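Local atomic coordinates of probable transcriptional regulator, TetR family protein (PDB entry 3BJB), a protein that probably binds DNA and regulates transcription, as expected of the TetR family. Residues K38-V43 with P64-L69; A98-L103 with S189-A194; R105-L110 with Q168-V173. All coordinates share one frame; numbering follows the deposited sequence.

Interaction 1 (K38-V43 with P64-L69). With SO4 (sulfate ion), chain L.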
loop_
_atom_site.group_PDB
_atom_site.type_symbol
_atom_site.label_atom_id
_atom_site.label_comp_id
_atom_site.label_asym_id
_atom_site.label_seq_id
_atom_site.Cartn_x
_atom_site.Cartn_y
_atom_site.Cartn_z
ATOM N N LYS B 38 -8.545 -15.962 -10.335
ATOM C CA LYS B 38 -9.653 -15.092 -9.944
ATOM C C LYS B 38 -9.044 -14.159 -8.961
ATOM O O LYS B 38 -8.117 -14.547 -8.260
ATOM C CB LYS B 38 -10.776 -15.854 -9.241
ATOM C CG LYS B 38 -10.690 -17.371 -9.323
ATOM C CD LYS B 38 -11.928 -18.127 -8.798
ATOM C CE LYS B 38 -11.878 -19.610 -9.311
ATOM N NZ LYS B 38 -13.069 -20.513 -9.095
ATOM N N GLU B 39 -9.561 -12.937 -8.921
ATOM C CA GLU B 39 -9.341 -11.999 -7.819
ATOM C C GLU B 39 -9.508 -12.629 -6.395
ATOM O O GLU B 39 -10.091 -13.734 -6.232
ATOM C CB GLU B 39 -10.310 -10.842 -7.999
ATOM C CG GLU B 39 -11.730 -11.374 -8.043
ATOM C CD GLU B 39 -12.763 -10.307 -8.301
ATOM O OE1 GLU B 39 -12.783 -9.289 -7.540
ATOM O OE2 GLU B 39 -13.561 -10.517 -9.269
ATOM N N LEU B 40 -9.007 -11.911 -5.375
ATOM C CA LEU B 40 -8.927 -12.416 -3.991
ATOM C C LEU B 40 -10.339 -12.710 -3.469
ATOM O O LEU B 40 -10.594 -13.780 -2.939
ATOM C CB LEU B 40 -8.245 -11.379 -3.085
ATOM C CG LEU B 40 -7.251 -11.624 -1.935
ATOM C CD1 LEU B 40 -7.304 -10.470 -0.975
ATOM C CD2 LEU B 40 -7.438 -12.893 -1.205
ATOM N N ALA B 41 -11.257 -11.761 -3.649
ATOM C CA ALA B 41 -12.652 -11.887 -3.202
ATOM C C ALA B 41 -13.338 -13.168 -3.673
ATOM O O ALA B 41 -14.248 -13.676 -3.025
ATOM C CB ALA B 41 -13.458 -10.657 -3.655
ATOM N N ARG B 42 -12.867 -13.710 -4.788
ATOM C CA ARG B 42 -13.423 -14.905 -5.347
ATOM C C ARG B 42 -12.591 -16.146 -5.022
ATOM O O ARG B 42 -12.796 -17.200 -5.614
ATOM C CB ARG B 42 -13.564 -14.697 -6.850
ATOM C CG ARG B 42 -14.688 -13.711 -7.210
ATOM C CD ARG B 42 -14.804 -13.451 -8.713
ATOM N NE ARG B 42 -15.215 -14.666 -9.429
ATOM C CZ ARG B 42 -16.382 -14.825 -10.050
ATOM N NH1 ARG B 42 -17.275 -13.835 -10.081
ATOM N NH2 ARG B 42 -16.639 -15.973 -10.660
ATOM N N VAL B 43 -11.655 -16.025 -4.077
ATOM C CA VAL B 43 -10.826 -17.172 -3.681
ATOM C C VAL B 43 -11.296 -17.725 -2.348
ATOM O O VAL B 43 -11.202 -17.063 -1.322
ATOM C CB VAL B 43 -9.330 -16.834 -3.605
ATOM C CG1 VAL B 43 -8.542 -18.049 -3.181
ATOM C CG2 VAL B 43 -8.827 -16.326 -4.955
ATOM N N PRO B 64 -5.243 -19.931 9.604
ATOM C CA PRO B 64 -6.524 -19.603 10.235
ATOM C C PRO B 64 -7.474 -18.755 9.393
ATOM O O PRO B 64 -8.688 -18.938 9.499
ATOM C CB PRO B 64 -6.104 -18.887 11.525
ATOM C CG PRO B 64 -4.789 -19.531 11.872
ATOM C CD PRO B 64 -4.115 -19.637 10.509
ATOM N N SER B 65 -6.964 -17.837 8.575
ATOM C CA SER B 65 -7.821 -17.242 7.567
ATOM C C SER B 65 -7.109 -17.086 6.247
ATOM O O SER B 65 -5.917 -17.379 6.113
ATOM C CB SER B 65 -8.447 -15.908 8.020
ATOM O OG SER B 65 -7.478 -14.904 8.224
ATOM N N LYS B 66 -7.855 -16.581 5.273
ATOM C CA LYS B 66 -7.326 -16.369 3.955
ATOM C C LYS B 66 -6.137 -15.419 3.950
ATOM O O LYS B 66 -5.164 -15.684 3.248
ATOM C CB LYS B 66 -8.429 -15.865 3.045
ATOM C CG LYS B 66 -8.070 -16.013 1.621
ATOM C CD LYS B 66 -9.290 -16.006 0.779
ATOM C CE LYS B 66 -9.834 -14.602 0.578
ATOM N NZ LYS B 66 -11.248 -14.724 0.162
ATOM N N THR B 67 -6.222 -14.320 4.709
ATOM C CA THR B 67 -5.138 -13.345 4.756
ATOM C C THR B 67 -3.869 -14.004 5.333
ATOM O O THR B 67 -2.749 -13.673 4.910
ATOM C CB THR B 67 -5.503 -12.000 5.488
ATOM O OG1 THR B 67 -6.014 -12.295 6.767
ATOM C CG2 THR B 67 -6.584 -11.194 4.759
ATOM N N HIS B 68 -4.045 -14.974 6.231
ATOM C CA HIS B 68 -2.902 -15.771 6.716
ATOM C C HIS B 68 -2.256 -16.525 5.565
ATOM O O HIS B 68 -1.033 -16.526 5.412
ATOM C CB HIS B 68 -3.311 -16.835 7.758
ATOM C CG HIS B 68 -3.574 -16.305 9.134
ATOM N ND1 HIS B 68 -4.762 -15.690 9.480
ATOM C CD2 HIS B 68 -2.831 -16.363 10.266
ATOM C CE1 HIS B 68 -4.724 -15.363 10.762
ATOM N NE2 HIS B 68 -3.565 -15.761 11.263
ATOM N N LEU B 69 -3.086 -17.210 4.789
ATOM C CA LEU B 69 -2.601 -18.045 3.713
ATOM C C LEU B 69 -1.816 -17.218 2.705
ATOM O O LEU B 69 -0.663 -17.546 2.402
ATOM C CB LEU B 69 -3.744 -18.801 3.066
ATOM C CG LEU B 69 -3.480 -19.501 1.752
ATOM C CD1 LEU B 69 -2.597 -20.749 1.968
ATOM C CD2 LEU B 69 -4.844 -19.864 1.161
HETATM S S SO4 L . -10.305 -12.693 5.041
HETATM O O1 SO4 L . -9.971 -11.427 4.382
HETATM O O2 SO4 L . -9.115 -13.179 5.749
HETATM O O3 SO4 L . -11.413 -12.484 5.985
HETATM O O4 SO4 L . -10.741 -13.658 4.027
#
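K66 reaches across, bent near its end, to the turn around L40 and V43, and its ammonium group meets backbone carbonyls there. The stronger of its two bonds goes from K66 NZ to V43 O at 2.8 Å; it lies in the carbonyl plane with a C=O...N angle of 155°. A weak second bond joins K66 NZ to L40 O at 3.3 Å. L40 O already accepts from V43 N across the turn, at 2.7 Å, so it has two N-H partners and the lysine nitrogen bridges two carbonyls of one short backbone bend. The aliphatic part of K66 does its own work: it slides past L40 in the opposite sense, with L40 CD2 alongside K66 CE at 3.4 Å, while V43 CB faces K66 CD more loosely. With CG anti to the backbone N, the lysine heads away from its helix, and a bend at chi3 (78°) turns its end to the carbonyls.

The segment 38-43 joins helix 22-37 to helix 45-51, where the predicted helix-turn-helix begins, and K66 lies in the first turn of helix 66-86, which follows that motif. The bonds therefore tie the two flanks of the DNA-binding unit together, with M45 also against K66 and F70 against both L40 and V43.

At the start of helix 66-86, S65 occupies the N-cap, and its OG shares a 3.1 Å hydrogen bond with H68 ND1, in the plane of the imidazole. One face of that ring is met by P64 CD, near the rim. A sulfate ion, probably from the crystallisation liquor, sits over this same helix start: T67 N donates to its O2 at 3.3 Å, as expected of an anion at the N-terminal end of a helix.

Interaction 2 (A98-L103 with S189-A194); sequences AVYNVL and SDIRRA
Two nearly antiparallel helices of the C-terminal domain, 95-111 and 184-198, meet here through Y100 and R192, with L103, a turn after Y100, meeting I191, the neighbour of R192. The segment axes come within 9.8 Å at a crossing angle of 152°, and Y100 and R192 are the residues whose backbones approach most closely.

The guanidinium of R192 lies flat on the Y100 ring, a cation-pi stack with centres 3.8 Å apart and planes inclined by 23°. It is offset: R192 CZ sits 3.2 Å from Y100 CD2, so the charge rides over one rim. R192 CD passes over the same face in a CH-pi contact, and R192 CB lies 3.5 Å from Y100 CE1, so CB, CD and the guanidinium all lie against the ring. Bends at chi2 and chi3 fold the chain back over it. R192 NH1 also makes a salt bridge to D97, a second restraint on the flat group.

Both helices belong to the TetR-like C-terminal domain, which in relatives binds ligands and forms the dimer; as is usual there, the last two helices face the partner subunit: from helix 184-198, D190 bridges to R164 of the second subunit, while R193 and A194 pack on its L165. On the inner side the contact is apolar. I191 CG2 touches L103 CD2 at 3.8 Å and approaches Y100 CD1 at 4.1 Å. That methyl is anti to the backbone N (chi1 -65°, measured to CG1), which carries it to L103 and Y100. Replacing Y100 with an alanine would probably strip the arginine of its flat support, leave its guanidinium freer to swing about the D97 bridge, and open a gap beside I191. C195 also packs against both Y100 and L103.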
loop_
_atom_site.group_PDB
_atom_site.type_symbol
_atom_site.label_atom_id
_atom_site.label_comp_id
_atom_site.label_asym_id
_atom_site.label_seq_id
_atom_site.Cartn_x
_atom_site.Cartn_y
_atom_site.Cartn_z
ATOM N N ALA B 98 22.838 -2.568 -6.487
ATOM C CA ALA B 98 22.510 -3.957 -6.318
ATOM C C ALA B 98 21.073 -4.045 -5.790
ATOM O O ALA B 98 20.303 -4.938 -6.159
ATOM C CB ALA B 98 23.484 -4.619 -5.383
ATOM N N VAL B 99 20.717 -3.083 -4.960
ATOM C CA VAL B 99 19.447 -3.098 -4.278
ATOM C C VAL B 99 18.386 -2.699 -5.286
ATOM O O VAL B 99 17.354 -3.332 -5.417
ATOM C CB VAL B 99 19.472 -2.180 -3.036
ATOM C CG1 VAL B 99 18.111 -2.078 -2.450
ATOM C CG2 VAL B 99 20.461 -2.728 -1.978
ATOM N N TYR B 100 18.685 -1.681 -6.058
ATOM C CA TYR B 100 17.896 -1.407 -7.235
ATOM C C TYR B 100 17.628 -2.659 -8.069
ATOM O O TYR B 100 16.510 -2.871 -8.499
ATOM C CB TYR B 100 18.583 -0.366 -8.099
ATOM C CG TYR B 100 17.766 -0.078 -9.301
ATOM C CD1 TYR B 100 16.470 0.438 -9.161
ATOM C CD2 TYR B 100 18.242 -0.350 -10.581
ATOM C CE1 TYR B 100 15.688 0.711 -10.247
ATOM C CE2 TYR B 100 17.455 -0.072 -11.700
ATOM C CZ TYR B 100 16.174 0.464 -11.518
ATOM O OH TYR B 100 15.351 0.739 -12.586
ATOM N N ASN B 101 18.646 -3.475 -8.324
ATOM C CA ASN B 101 18.478 -4.647 -9.192
ATOM C C ASN B 101 17.534 -5.715 -8.630
ATOM O O ASN B 101 16.862 -6.412 -9.392
ATOM C CB ASN B 101 19.820 -5.297 -9.568
ATOM C CG ASN B 101 20.674 -4.431 -10.505
ATOM O OD1 ASN B 101 21.907 -4.400 -10.370
ATOM N ND2 ASN B 101 20.040 -3.739 -11.454
ATOM N N VAL B 102 17.504 -5.871 -7.310
ATOM C CA VAL B 102 16.586 -6.831 -6.720
ATOM C C VAL B 102 15.140 -6.335 -6.836
ATOM O O VAL B 102 14.216 -7.119 -7.119
ATOM C CB VAL B 102 16.938 -7.197 -5.221
ATOM C CG1 VAL B 102 18.405 -7.273 -5.002
ATOM C CG2 VAL B 102 16.322 -6.227 -4.228
ATOM N N LEU B 103 14.965 -5.031 -6.627
ATOM C CA LEU B 103 13.664 -4.421 -6.630
ATOM C C LEU B 103 13.082 -4.518 -8.028
ATOM O O LEU B 103 11.917 -4.904 -8.175
ATOM C CB LEU B 103 13.730 -2.978 -6.105
ATOM C CG LEU B 103 13.190 -2.672 -4.685
ATOM C CD1 LEU B 103 13.340 -3.828 -3.686
ATOM C CD2 LEU B 103 13.814 -1.406 -4.116
ATOM N N SER B 189 11.488 3.642 -13.017
ATOM C CA SER B 189 12.207 4.912 -12.856
ATOM C C SER B 189 12.053 5.521 -11.447
ATOM O O SER B 189 12.998 6.077 -10.895
ATOM C CB SER B 189 11.756 5.909 -13.921
ATOM O OG SER B 189 12.856 6.721 -14.224
ATOM N N ASP B 190 10.858 5.403 -10.871
ATOM C CA ASP B 190 10.633 5.842 -9.504
ATOM C C ASP B 190 11.291 4.989 -8.439
ATOM O O ASP B 190 11.710 5.518 -7.408
ATOM C CB ASP B 190 9.154 5.949 -9.218
ATOM C CG ASP B 190 8.588 7.234 -9.724
ATOM O OD1 ASP B 190 9.355 8.211 -9.745
ATOM O OD2 ASP B 190 7.399 7.272 -10.112
ATOM N N ILE B 191 11.352 3.672 -8.652
ATOM C CA ILE B 191 12.147 2.862 -7.770
ATOM C C ILE B 191 13.641 3.231 -7.875
ATOM O O ILE B 191 14.364 3.145 -6.892
ATOM C CB ILE B 191 11.901 1.401 -7.994
ATOM C CG1 ILE B 191 10.449 1.065 -7.605
ATOM C CG2 ILE B 191 12.863 0.593 -7.172
ATOM C CD1 ILE B 191 9.757 0.006 -8.497
ATOM N N ARG B 192 14.106 3.696 -9.031
ATOM C CA ARG B 192 15.524 4.050 -9.107
ATOM C C ARG B 192 15.866 5.309 -8.336
ATOM O O ARG B 192 16.810 5.325 -7.533
ATOM C CB ARG B 192 16.014 4.141 -10.551
ATOM C CG ARG B 192 17.426 4.687 -10.662
ATOM C CD ARG B 192 18.260 3.832 -11.566
ATOM N NE ARG B 192 19.277 3.067 -10.831
ATOM C CZ ARG B 192 20.091 2.161 -11.391
ATOM N NH1 ARG B 192 20.996 1.523 -10.636
ATOM N NH2 ARG B 192 19.985 1.876 -12.698
ATOM N N ARG B 193 15.093 6.358 -8.576
ATOM C CA ARG B 193 15.272 7.646 -7.909
ATOM C C ARG B 193 15.201 7.492 -6.384
ATOM O O ARG B 193 16.028 8.063 -5.656
ATOM C CB ARG B 193 14.226 8.622 -8.438
ATOM C CG ARG B 193 13.903 9.794 -7.547
ATOM C CD ARG B 193 14.415 11.125 -8.077
ATOM N NE ARG B 193 15.841 11.231 -7.899
ATOM C CZ ARG B 193 16.717 11.070 -8.874
ATOM N NH1 ARG B 193 16.293 10.811 -10.109
ATOM N NH2 ARG B 193 18.020 11.186 -8.606
ATOM N N ALA B 194 14.240 6.692 -5.921
ATOM C CA ALA B 194 14.102 6.347 -4.516
ATOM C C ALA B 194 15.340 5.663 -3.964
ATOM O O ALA B 194 15.890 6.109 -2.971
ATOM C CB ALA B 194 12.874 5.503 -4.283
#

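Interaction 3 (R105-L110 with Q168-V173); sequences RATRGL and QLWFGV. With SO4 (sulfate ion), chain N.
W170 spans the gap between segments 105-110 and 168-173, of helices 95-111 and 157-179, by itself, with T107, A106 and L110 meeting its indole. The segment axes stay 11.6 Å apart and run roughly parallel, at 28°, so backbones are far from touching and the large side chain fills the distance.

The tight part is the indole. W170 NE1 donates to T107 OG1 at 3.0 Å with an N-H...O angle of 163°, and the oxygen lies almost exactly in the ring plane, at the edge. The two side chains slide past each other in opposite directions. T107 carries its hydroxyl beside its backbone N, and from there OG1 also bonds to L103 O, one turn back in its own helix. Around the six-membered ring, A106 CB packs against W170 CZ2 at 3.8 Å and L110 CD2 against W170 CH2 at 3.7 Å. F142 meets the indole too, its ring turned at about 35°, and I191 from helix 184-198 closes in on both W170 and T107. All this belongs to the interior of the TetR C-terminal helical domain.

The other side of segment 105-110 is loose. R108, with its chain extended from CG to NE, runs to the exposed surface, where its NH1 forms a salt bridge with E188. A sulfate ion, probably from the crystallisation liquor, sits at the edge of the same guanidinium, near its plane; R108 NH1 donates to sulfate O1 at 2.5 Å, and NH2 adds a weak bond to the same oxygen.

On the buried side, the T107 hydroxyl donates to L103 O and accepts from the indole N-H, so W170 has its one polar side-chain atom satisfied inside the core and its ring rotation fixed by a directed bond.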
loop_
_atom_site.group_PDB
_atom_site.type_symbol
_atom_site.label_atom_id
_atom_site.label_comp_id
_atom_site.label_asym_id
_atom_site.label_seq_id
_atom_site.Cartn_x
_atom_site.Cartn_y
_atom_site.Cartn_z
ATOM N N ARG B 105 13.912 -6.772 -10.362
ATOM C CA ARG B 105 13.555 -8.168 -10.481
ATOM C C ARG B 105 12.221 -8.541 -9.838
ATOM O O ARG B 105 11.434 -9.239 -10.449
ATOM C CB ARG B 105 14.644 -9.027 -9.843
ATOM C CG ARG B 105 14.434 -10.512 -10.013
ATOM C CD ARG B 105 14.707 -10.907 -11.436
ATOM N NE ARG B 105 16.148 -10.983 -11.673
ATOM C CZ ARG B 105 16.916 -12.008 -11.307
ATOM N NH1 ARG B 105 16.392 -13.073 -10.685
ATOM N NH2 ARG B 105 18.212 -11.963 -11.573
ATOM N N ALA B 106 11.978 -8.099 -8.603
ATOM C CA ALA B 106 10.723 -8.400 -7.928
ATOM C C ALA B 106 9.517 -7.706 -8.601
ATOM O O ALA B 106 8.483 -8.344 -8.860
ATOM C CB ALA B 106 10.815 -8.021 -6.478
ATOM N N THR B 107 9.663 -6.412 -8.894
ATOM C CA THR B 107 8.628 -5.647 -9.560
ATOM C C THR B 107 8.210 -6.388 -10.829
ATOM O O THR B 107 7.004 -6.564 -11.108
ATOM C CB THR B 107 9.137 -4.255 -9.953
ATOM O OG1 THR B 107 9.708 -3.576 -8.804
ATOM C CG2 THR B 107 8.013 -3.437 -10.511
ATOM N N ARG B 108 9.209 -6.853 -11.583
ATOM C CA ARG B 108 8.932 -7.484 -12.839
ATOM C C ARG B 108 8.186 -8.781 -12.674
ATOM O O ARG B 108 7.132 -8.945 -13.277
ATOM C CB ARG B 108 10.192 -7.634 -13.676
ATOM C CG ARG B 108 10.481 -6.353 -14.448
ATOM C CD ARG B 108 11.851 -6.438 -15.059
ATOM N NE ARG B 108 12.245 -5.133 -15.567
ATOM C CZ ARG B 108 13.423 -4.862 -16.089
ATOM N NH1 ARG B 108 13.658 -3.649 -16.547
ATOM N NH2 ARG B 108 14.327 -5.814 -16.175
ATOM N N GLY B 109 8.677 -9.661 -11.812
ATOM C CA GLY B 109 7.990 -10.926 -11.535
ATOM C C GLY B 109 6.630 -10.837 -10.866
ATOM O O GLY B 109 5.800 -11.694 -11.079
ATOM N N LEU B 110 6.404 -9.810 -10.057
ATOM C CA LEU B 110 5.069 -9.481 -9.549
ATOM C C LEU B 110 4.123 -8.997 -10.633
ATOM O O LEU B 110 2.982 -9.474 -10.735
ATOM C CB LEU B 110 5.150 -8.392 -8.478
ATOM C CG LEU B 110 4.842 -8.664 -6.997
ATOM C CD1 LEU B 110 5.428 -9.961 -6.494
ATOM C CD2 LEU B 110 5.437 -7.530 -6.203
ATOM N N GLN B 168 8.811 0.136 1.817
ATOM C CA GLN B 168 7.533 0.807 2.087
ATOM C C GLN B 168 7.095 1.586 0.865
ATOM O O GLN B 168 6.110 1.222 0.227
ATOM C CB GLN B 168 7.568 1.668 3.375
ATOM C CG GLN B 168 6.755 1.049 4.575
ATOM C CD GLN B 168 5.546 0.142 4.127
ATOM O OE1 GLN B 168 4.391 0.601 4.042
ATOM N NE2 GLN B 168 5.834 -1.144 3.834
ATOM N N LEU B 169 7.866 2.612 0.518
ATOM C CA LEU B 169 7.757 3.283 -0.772
ATOM C C LEU B 169 7.586 2.314 -1.961
ATOM O O LEU B 169 6.876 2.612 -2.914
ATOM C CB LEU B 169 8.963 4.178 -0.990
ATOM C CG LEU B 169 9.135 4.896 -2.325
ATOM C CD1 LEU B 169 7.858 5.501 -2.823
ATOM C CD2 LEU B 169 10.135 5.998 -2.116
ATOM N N TRP B 170 8.209 1.149 -1.896
ATOM C CA TRP B 170 8.205 0.249 -3.023
ATOM C C TRP B 170 6.841 -0.390 -3.167
ATOM O O TRP B 170 6.247 -0.338 -4.244
ATOM C CB TRP B 170 9.283 -0.807 -2.875
ATOM C CG TRP B 170 9.243 -1.798 -3.965
ATOM C CD1 TRP B 170 9.574 -1.590 -5.264
ATOM C CD2 TRP B 170 8.840 -3.155 -3.861
ATOM N NE1 TRP B 170 9.403 -2.724 -5.978
ATOM C CE2 TRP B 170 8.963 -3.716 -5.146
ATOM C CE3 TRP B 170 8.392 -3.959 -2.800
ATOM C CZ2 TRP B 170 8.651 -5.044 -5.422
ATOM C CZ3 TRP B 170 8.076 -5.291 -3.060
ATOM C CH2 TRP B 170 8.208 -5.820 -4.376
ATOM N N PHE B 171 6.356 -0.982 -2.068
ATOM C CA PHE B 171 5.000 -1.533 -2.005
ATOM C C PHE B 171 3.979 -0.566 -2.565
ATOM O O PHE B 171 3.060 -0.984 -3.241
ATOM C CB PHE B 171 4.596 -1.900 -0.571
ATOM C CG PHE B 171 4.767 -3.344 -0.260
ATOM C CD1 PHE B 171 3.662 -4.157 -0.058
ATOM C CD2 PHE B 171 6.054 -3.912 -0.179
ATOM C CE1 PHE B 171 3.833 -5.527 0.221
ATOM C CE2 PHE B 171 6.246 -5.290 0.114
ATOM C CZ PHE B 171 5.136 -6.092 0.312
ATOM N N GLY B 172 4.145 0.715 -2.272
ATOM C CA GLY B 172 3.220 1.717 -2.783
ATOM C C GLY B 172 3.260 1.799 -4.301
ATOM O O GLY B 172 2.214 1.833 -4.949
ATOM N N VAL B 173 4.478 1.788 -4.860
ATOM C CA VAL B 173 4.659 1.946 -6.284
ATOM C C VAL B 173 4.023 0.781 -7.021
ATOM O O VAL B 173 3.357 0.986 -8.074
ATOM C CB VAL B 173 6.149 2.046 -6.653
ATOM C CG1 VAL B 173 6.304 2.248 -8.139
ATOM C CG2 VAL B 173 6.862 3.177 -5.813
HETATM S S SO4 N . 17.058 -3.603 -18.155
HETATM O O1 SO4 N . 15.601 -3.614 -18.178
HETATM O O2 SO4 N . 17.550 -3.211 -19.475
HETATM O O3 SO4 N . 17.509 -2.628 -17.148
HETATM O O4 SO4 N . 17.529 -4.960 -17.861
#

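Interactions 2 and 3 are in direct contact: their centres lie 9 Å apart, both use helix 95-111, and I191 of interaction 2 reaches into interaction 3, with its CD1 3.6 Å from T107 OG1. A194 and L169 also pack together, and both contacts border the second subunit. Interaction 1 stands apart in the predicted DNA-binding part, with its centre 30 Å from that of interaction 2 and 21 Å from that of interaction 3, and no atoms touching. The link along the chain is helix 66-86, which starts in interaction 1 and precedes helix 95-111. The two sulfates occupy separate places, one by interaction 1 and the other by R108.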